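Long-range contact in D-alanyl-D-alanine carboxypeptidase (Mycobacterium tuberculosis H37Rv, PDB 4RYE), which probably trims the terminal D-alanine from peptidoglycan stem peptides, acting as a serine-type D,D-carboxypeptidase in cell wall biogenesis: residues A20-Q32 / A155-A167. Residues are numbered along the deposited sequence; the frame is centred on the assembly and turned at random.
Sequences AQTWIVADLDSGQ and AHDLVVIFRAAMA
Strand 22-27 and helix 155-166 run in broadly the same direction, their axes inclined at 42° and 7.7 Å apart at the closest point, with Ala155 nearest Trp23 and Arg163 nearest Leu28. Thr22, Ile24 and Ala26 turn their side chains to the helix. Ile24 lies over the first two turns: CG2 reaches CG1 of Val159 at 3.6 Å and the methyl of Ala155 at 3.8 Å, while CG1, anti to the backbone N (chi1 -169°), carries CD1 alongside the backbone and CB of His156. Ala155 CB also packs on the carbonyl carbon of Trp23, where the two backbones come closest, 5.4 Å from Trp23 CA to Ala155 CA. At this end a water accepts from both Thr22 OG1 and Ala155 N, bridging the strand to the first turn of the helix.

Past the strand polar bonds join the apolar packing. The chain of Arg163, stretched out straight (chi1 -175°), runs alongside Leu28, the two side chains pointing opposite ways; its aliphatic part packs against Leu28 CD1, and its guanidinium reaches the turn 28-31. NE donates to Leu28 O at 2.6 Å and NH2 to Asp29 O at 3.0 Å, both from above the carbonyl planes, so that two successive carbonyls are gripped by one side chain. Gly31 CA lies over a guanidinium face. The turn is also braced from within by Asp27, whose OD1 accepts from the backbone N of Asp29 and Ser30 in an Asx turn and Asx motif, while OD2 forms a salt bridge with Arg228. Away from the active-site residues, the contact packs a helix against a face of the central antiparallel sheet, its arginine tied to the turn that joins strands 22-27 and 32-37, in the mixed alpha/beta architecture of penicillin-binding proteins and serine beta-lactamases.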
ATOM      1  N   ALA A  20       8.185   9.973  -9.700  1.00 21.85           N
ATOM      2  CA  ALA A  20       8.461   8.552  -9.448  1.00 26.80           C
ATOM      3  C   ALA A  20       9.533   8.022 -10.398  1.00 23.85           C
ATOM      4  O   ALA A  20       9.423   8.193 -11.606  1.00 27.75           O
ATOM      5  CB  ALA A  20       7.182   7.715  -9.576  1.00 21.04           C
ATOM      6  N   GLN A  21      10.565   7.372  -9.863  1.00 18.74           N
ATOM      7  CA  GLN A  21      11.619   6.843 -10.731  1.00 25.04           C
ATOM      8  C   GLN A  21      11.294   5.460 -11.317  1.00 22.03           C
ATOM      9  O   GLN A  21      11.824   5.104 -12.365  1.00 20.85           O
ATOM     10  CB  GLN A  21      12.991   6.868 -10.046  1.00 27.65           C
ATOM     11  CG  GLN A  21      13.542   8.284  -9.862  1.00 34.59           C
ATOM     12  CD  GLN A  21      13.648   9.032 -11.172  1.00 47.76           C
ATOM     13  OE1 GLN A  21      14.549   8.775 -11.970  1.00 54.96           O
ATOM     14  NE2 GLN A  21      12.715   9.952 -11.412  1.00 45.69           N
ATOM     15  N   THR A  22      10.446   4.683 -10.641  1.00 18.90           N
ATOM     16  CA  THR A  22       9.876   3.482 -11.257  1.00 20.25           C
ATOM     17  C   THR A  22       8.376   3.499 -11.047  1.00 18.24           C
ATOM     18  O   THR A  22       7.903   4.044 -10.063  1.00 20.99           O
ATOM     19  CB  THR A  22      10.415   2.161 -10.658  1.00 19.24           C
ATOM     20  OG1 THR A  22       9.759   1.901  -9.413  1.00 21.55           O
ATOM     21  CG2 THR A  22      11.952   2.212 -10.469  1.00 15.40           C
ATOM     22  N   TRP A  23       7.631   2.904 -11.970  1.00 16.18           N
ATOM     23  CA  TRP A  23       6.178   2.858 -11.850  1.00 14.25           C
ATOM     24  C   TRP A  23       5.624   1.842 -12.840  1.00 12.32           C
ATOM     25  O   TRP A  23       6.346   1.376 -13.734  1.00 17.64           O
ATOM     26  CB  TRP A  23       5.546   4.252 -12.064  1.00 15.12           C
ATOM     27  CG  TRP A  23       6.012   4.968 -13.319  1.00 17.98           C
ATOM     28  CD1 TRP A  23       6.984   5.928 -13.406  1.00 21.21           C
ATOM     29  CD2 TRP A  23       5.519   4.780 -14.653  1.00 19.07           C
ATOM     30  NE1 TRP A  23       7.131   6.336 -14.706  1.00 21.75           N
ATOM     31  CE2 TRP A  23       6.246   5.644 -15.493  1.00 22.19           C
ATOM     32  CE3 TRP A  23       4.540   3.956 -15.216  1.00 22.87           C
ATOM     33  CZ2 TRP A  23       6.022   5.712 -16.872  1.00 24.14           C
ATOM     34  CZ3 TRP A  23       4.320   4.020 -16.587  1.00 21.93           C
ATOM     35  CH2 TRP A  23       5.058   4.887 -17.397  1.00 24.76           C
ATOM     36  N   ILE A  24       4.355   1.493 -12.670  1.00 15.99           N
ATOM     37  CA  ILE A  24       3.692   0.543 -13.567  1.00 17.42           C
ATOM     38  C   ILE A  24       2.215   0.885 -13.591  1.00 13.27           C
ATOM     39  O   ILE A  24       1.697   1.429 -12.628  1.00 13.55           O
ATOM     40  CB  ILE A  24       3.921  -0.929 -13.104  1.00 16.96           C
ATOM     41  CG1 ILE A  24       3.470  -1.932 -14.171  1.00 15.48           C
ATOM     42  CG2 ILE A  24       3.239  -1.212 -11.760  1.00 10.67           C
ATOM     43  CD1 ILE A  24       3.869  -3.384 -13.856  1.00 16.75           C
ATOM     44  N   VAL A  25       1.549   0.619 -14.708  1.00 14.87           N
ATOM     45  CA  VAL A  25       0.102   0.789 -14.823  1.00 15.54           C
ATOM     46  C   VAL A  25      -0.433  -0.527 -15.348  1.00 15.88           C
ATOM     47  O   VAL A  25       0.000  -1.008 -16.401  1.00 18.43           O
ATOM     48  CB  VAL A  25      -0.290   1.900 -15.824  1.00 17.66           C
ATOM     49  CG1 VAL A  25      -1.815   2.051 -15.876  1.00 14.91           C
ATOM     50  CG2 VAL A  25       0.348   3.228 -15.430  1.00 23.26           C
ATOM     51  N   ALA A  26      -1.337  -1.143 -14.599  1.00 11.31           N
ATOM     52  CA  ALA A  26      -1.840  -2.459 -14.971  1.00 11.79           C
ATOM     53  C   ALA A  26      -3.354  -2.497 -14.807  1.00 18.32           C
ATOM     54  O   ALA A  26      -3.943  -1.621 -14.154  1.00 14.71           O
ATOM     55  CB  ALA A  26      -1.155  -3.566 -14.147  1.00 12.25           C
ATOM     56  N   ASP A  27      -3.977  -3.500 -15.419  1.00 15.74           N
ATOM     57  CA  ASP A  27      -5.419  -3.681 -15.341  1.00 16.34           C
ATOM     58  C   ASP A  27      -5.670  -4.631 -14.175  1.00 14.62           C
ATOM     59  O   ASP A  27      -5.141  -5.742 -14.141  1.00 19.57           O
ATOM     60  CB  ASP A  27      -5.935  -4.269 -16.657  1.00 17.84           C
ATOM     61  CG  ASP A  27      -7.457  -4.447 -16.689  1.00 26.44           C
ATOM     62  OD1 ASP A  27      -8.033  -5.060 -15.764  1.00 24.62           O
ATOM     63  OD2 ASP A  27      -8.079  -3.994 -17.673  1.00 28.39           O
ATOM     64  N   LEU A  28      -6.469  -4.177 -13.217  1.00 18.08           N
ATOM     65  CA  LEU A  28      -6.746  -4.911 -11.985  1.00 21.34           C
ATOM     66  C   LEU A  28      -7.400  -6.274 -12.245  1.00 26.70           C
ATOM     67  O   LEU A  28      -7.182  -7.238 -11.501  1.00 21.20           O
ATOM     68  CB  LEU A  28      -7.657  -4.048 -11.100  1.00 21.37           C
ATOM     69  CG  LEU A  28      -7.894  -4.423  -9.641  1.00 28.64           C
ATOM     70  CD1 LEU A  28      -6.600  -4.345  -8.826  1.00 27.50           C
ATOM     71  CD2 LEU A  28      -8.959  -3.517  -9.058  1.00 29.42           C
ATOM     72  N   ASP A  29      -8.194  -6.357 -13.308  1.00 29.30           N
ATOM     73  CA  ASP A  29      -8.972  -7.561 -13.581  1.00 24.81           C
ATOM     74  C   ASP A  29      -8.277  -8.552 -14.524  1.00 28.18           C
ATOM     75  O   ASP A  29      -8.237  -9.749 -14.252  1.00 29.82           O
ATOM     76  CB  ASP A  29     -10.367  -7.182 -14.099  1.00 23.30           C
ATOM     77  CG  ASP A  29     -11.175  -6.420 -13.060  1.00 29.78           C
ATOM     78  OD1 ASP A  29     -11.526  -7.029 -12.029  1.00 32.60           O
ATOM     79  OD2 ASP A  29     -11.446  -5.215 -13.261  1.00 28.17           O
ATOM     80  N   SER A  30      -7.726  -8.057 -15.627  1.00 26.92           N
ATOM     81  CA  SER A  30      -7.121  -8.929 -16.630  1.00 26.40           C
ATOM     82  C   SER A  30      -5.637  -9.209 -16.367  1.00 24.64           C
ATOM     83  O   SER A  30      -5.100 -10.207 -16.843  1.00 30.08           O
ATOM     84  CB  SER A  30      -7.277  -8.322 -18.017  1.00 26.90           C
ATOM     85  OG  SER A  30      -6.394  -7.224 -18.169  1.00 26.36           O
ATOM     86  N   GLY A  31      -4.982  -8.335 -15.606  1.00 20.51           N
ATOM     87  CA  GLY A  31      -3.554  -8.460 -15.347  1.00 17.69           C
ATOM     88  C   GLY A  31      -2.659  -7.963 -16.479  1.00 20.70           C
ATOM     89  O   GLY A  31      -1.429  -8.090 -16.396  1.00 21.63           O
ATOM     90  N   GLN A  32      -3.260  -7.412 -17.538  1.00 16.77           N
ATOM     91  CA  GLN A  32      -2.494  -6.760 -18.607  1.00 19.19           C
ATOM     92  C   GLN A  32      -1.684  -5.605 -18.033  1.00 16.47           C
ATOM     93  O   GLN A  32      -2.180  -4.852 -17.204  1.00 15.56           O
ATOM     94  CB  GLN A  32      -3.416  -6.157 -19.669  1.00 27.55           C
ATOM     95  CG  GLN A  32      -4.256  -7.119 -20.481  1.00 35.68           C
ATOM     96  CD  GLN A  32      -5.386  -6.383 -21.200  1.00 46.33           C
ATOM     97  OE1 GLN A  32      -6.471  -6.189 -20.639  1.00 44.87           O
ATOM     98  NE2 GLN A  32      -5.124  -5.939 -22.431  1.00 47.41           N
ATOM     99  N   ALA A 155       7.692  -2.139  -8.508  1.00 15.19           N
ATOM    100  CA  ALA A 155       6.391  -1.620  -8.925  1.00 16.68           C
ATOM    101  C   ALA A 155       5.481  -2.773  -9.352  1.00 13.52           C
ATOM    102  O   ALA A 155       4.305  -2.828  -8.988  1.00 13.36           O
ATOM    103  CB  ALA A 155       6.558  -0.603 -10.060  1.00 17.01           C
ATOM    104  N   HIS A 156       6.045  -3.709 -10.108  1.00 13.85           N
ATOM    105  CA  HIS A 156       5.329  -4.917 -10.506  1.00 15.41           C
ATOM    106  C   HIS A 156       4.819  -5.711  -9.302  1.00 15.72           C
ATOM    107  O   HIS A 156       3.625  -6.028  -9.221  1.00 14.50           O
ATOM    108  CB  HIS A 156       6.223  -5.797 -11.393  1.00 14.76           C
ATOM    109  CG  HIS A 156       5.675  -7.167 -11.628  1.00 19.02           C
ATOM    110  ND1 HIS A 156       5.825  -8.199 -10.720  1.00 23.35           N
ATOM    111  CD2 HIS A 156       4.974  -7.683 -12.668  1.00 23.70           C
ATOM    112  CE1 HIS A 156       5.245  -9.287 -11.194  1.00 26.44           C
ATOM    113  NE2 HIS A 156       4.725  -9.003 -12.374  1.00 25.31           N
ATOM    114  N   ASP A 157       5.702  -6.047  -8.363  1.00 12.61           N
ATOM    115  CA  ASP A 157       5.244  -6.792  -7.188  1.00 16.37           C
ATOM    116  C   ASP A 157       4.213  -6.030  -6.354  1.00 18.21           C
ATOM    117  O   ASP A 157       3.295  -6.635  -5.800  1.00 14.17           O
ATOM    118  CB  ASP A 157       6.414  -7.198  -6.283  1.00 15.01           C
ATOM    119  CG  ASP A 157       7.216  -8.349  -6.846  1.00 22.21           C
ATOM    120  OD1 ASP A 157       7.023  -8.684  -8.035  1.00 19.03           O
ATOM    121  OD2 ASP A 157       8.057  -8.914  -6.100  1.00 21.69           O
ATOM    122  N   LEU A 158       4.371  -4.712  -6.236  1.00 16.46           N
ATOM    123  CA  LEU A 158       3.409  -3.933  -5.458  1.00 15.81           C
ATOM    124  C   LEU A 158       1.984  -4.048  -6.023  1.00 13.91           C
ATOM    125  O   LEU A 158       1.034  -4.213  -5.262  1.00 15.61           O
ATOM    126  CB  LEU A 158       3.840  -2.458  -5.322  1.00 12.49           C
ATOM    127  CG  LEU A 158       5.036  -2.187  -4.405  1.00 16.17           C
ATOM    128  CD1 LEU A 158       5.336  -0.679  -4.343  1.00 17.79           C
ATOM    129  CD2 LEU A 158       4.769  -2.733  -3.008  1.00 18.73           C
ATOM    130  N   VAL A 159       1.827  -3.968  -7.340  1.00 14.69           N
ATOM    131  CA  VAL A 159       0.481  -4.078  -7.916  1.00 17.13           C
ATOM    132  C   VAL A 159      -0.038  -5.509  -7.841  1.00 15.00           C
ATOM    133  O   VAL A 159      -1.236  -5.730  -7.733  1.00 16.67           O
ATOM    134  CB  VAL A 159       0.352  -3.493  -9.357  1.00 14.96           C
ATOM    135  CG1 VAL A 159       0.724  -2.016  -9.368  1.00 14.50           C
ATOM    136  CG2 VAL A 159       1.185  -4.267 -10.386  1.00 13.93           C
ATOM    137  N   VAL A 160       0.868  -6.478  -7.891  1.00 12.88           N
ATOM    138  CA  VAL A 160       0.481  -7.869  -7.712  1.00 12.67           C
ATOM    139  C   VAL A 160      -0.062  -8.056  -6.303  1.00 13.11           C
ATOM    140  O   VAL A 160      -1.096  -8.710  -6.085  1.00 13.15           O
ATOM    141  CB  VAL A 160       1.680  -8.809  -7.979  1.00 12.68           C
ATOM    142  CG1 VAL A 160       1.381 -10.235  -7.496  1.00 15.79           C
ATOM    143  CG2 VAL A 160       2.028  -8.799  -9.484  1.00 13.25           C
ATOM    144  N   ILE A 161       0.620  -7.468  -5.334  1.00 11.87           N
ATOM    145  CA  ILE A 161       0.179  -7.581  -3.942  1.00 11.62           C
ATOM    146  C   ILE A 161      -1.124  -6.811  -3.729  1.00 18.54           C
ATOM    147  O   ILE A 161      -2.053  -7.307  -3.083  1.00 13.16           O
ATOM    148  CB  ILE A 161       1.287  -7.083  -2.977  1.00 11.41           C
ATOM    149  CG1 ILE A 161       2.407  -8.127  -2.901  1.00 14.31           C
ATOM    150  CG2 ILE A 161       0.729  -6.804  -1.582  1.00 12.78           C
ATOM    151  CD1 ILE A 161       3.771  -7.579  -2.470  1.00 15.90           C
ATOM    152  N   PHE A 162      -1.212  -5.609  -4.290  1.00 12.41           N
ATOM    153  CA  PHE A 162      -2.423  -4.810  -4.137  1.00 13.12           C
ATOM    154  C   PHE A 162      -3.647  -5.440  -4.802  1.00 12.59           C
ATOM    155  O   PHE A 162      -4.781  -5.294  -4.336  1.00 15.38           O
ATOM    156  CB  PHE A 162      -2.218  -3.408  -4.697  1.00 13.29           C
ATOM    157  CG  PHE A 162      -3.145  -2.395  -4.096  1.00 16.60           C
ATOM    158  CD1 PHE A 162      -2.886  -1.866  -2.845  1.00 18.69           C
ATOM    159  CD2 PHE A 162      -4.277  -1.974  -4.776  1.00 15.99           C
ATOM    160  CE1 PHE A 162      -3.740  -0.925  -2.277  1.00 19.30           C
ATOM    161  CE2 PHE A 162      -5.142  -1.035  -4.216  1.00 19.24           C
ATOM    162  CZ  PHE A 162      -4.870  -0.511  -2.961  1.00 16.72           C
ATOM    163  N   ARG A 163      -3.414  -6.099  -5.920  1.00 13.81           N
ATOM    164  CA  ARG A 163      -4.471  -6.784  -6.651  1.00 16.29           C
ATOM    165  C   ARG A 163      -5.066  -7.901  -5.795  1.00 19.44           C
ATOM    166  O   ARG A 163      -6.288  -8.099  -5.761  1.00 16.68           O
ATOM    167  CB  ARG A 163      -3.884  -7.346  -7.946  1.00 19.54           C
ATOM    168  CG  ARG A 163      -4.875  -7.972  -8.874  1.00 25.48           C
ATOM    169  CD  ARG A 163      -4.212  -8.222 -10.223  1.00 29.93           C
ATOM    170  NE  ARG A 163      -5.139  -8.847 -11.151  1.00 27.13           N
ATOM    171  CZ  ARG A 163      -4.809  -9.818 -11.989  1.00 26.65           C
ATOM    172  NH1 ARG A 163      -3.561 -10.284 -12.012  1.00 21.82           N
ATOM    173  NH2 ARG A 163      -5.732 -10.328 -12.789  1.00 28.32           N
ATOM    174  N   ALA A 164      -4.201  -8.621  -5.089  1.00 17.33           N
ATOM    175  CA  ALA A 164      -4.660  -9.675  -4.185  1.00 21.10           C
ATOM    176  C   ALA A 164      -5.453  -9.073  -3.031  1.00 19.00           C
ATOM    177  O   ALA A 164      -6.471  -9.630  -2.602  1.00 19.28           O
ATOM    178  CB  ALA A 164      -3.470 -10.493  -3.656  1.00 16.39           C
ATOM    179  N   ALA A 165      -4.983  -7.940  -2.514  1.00 14.26           N
ATOM    180  CA  ALA A 165      -5.657  -7.289  -1.401  1.00 14.22           C
ATOM    181  C   ALA A 165      -7.032  -6.763  -1.809  1.00 14.21           C
ATOM    182  O   ALA A 165      -7.989  -6.883  -1.054  1.00 17.60           O
ATOM    183  CB  ALA A 165      -4.793  -6.164  -0.819  1.00 11.97           C
HETATM  184  N   MSE A 166      -7.132  -6.188  -3.002  1.00 19.13           N
HETATM  185  CA  MSE A 166      -8.399  -5.640  -3.489  1.00 22.15           C
HETATM  186  C   MSE A 166      -9.464  -6.706  -3.695  1.00 20.09           C
HETATM  187  O   MSE A 166     -10.663  -6.407  -3.712  1.00 20.01           O
HETATM  188  CB  MSE A 166      -8.188  -4.865  -4.791  1.00 18.16           C
HETATM  189  CG  MSE A 166      -7.520  -3.501  -4.593  1.00 17.58           C
HETATM  190 SE   MSE A 166      -8.559  -2.285  -3.441  0.72 24.59          SE
HETATM  191  CE  MSE A 166     -10.266  -2.376  -4.376  1.00 21.92           C
ATOM    192  N   ALA A 167      -9.028  -7.949  -3.866  1.00 18.86           N
ATOM    193  CA  ALA A 167      -9.962  -9.054  -4.029  1.00 22.25           C
ATOM    194  C   ALA A 167     -10.673  -9.376  -2.718  1.00 19.41           C
ATOM    195  O   ALA A 167     -11.752  -9.965  -2.714  1.00 15.77           O
ATOM    196  CB  ALA A 167      -9.245 -10.279  -4.560  1.00 27.52           C
TER
HETATM  197  O   HOH W   1      10.247  -0.990  -9.600  1.00 16.62           O
HETATM  198  O   HOH W   2      -4.436 -12.779 -14.921  1.00 43.16           O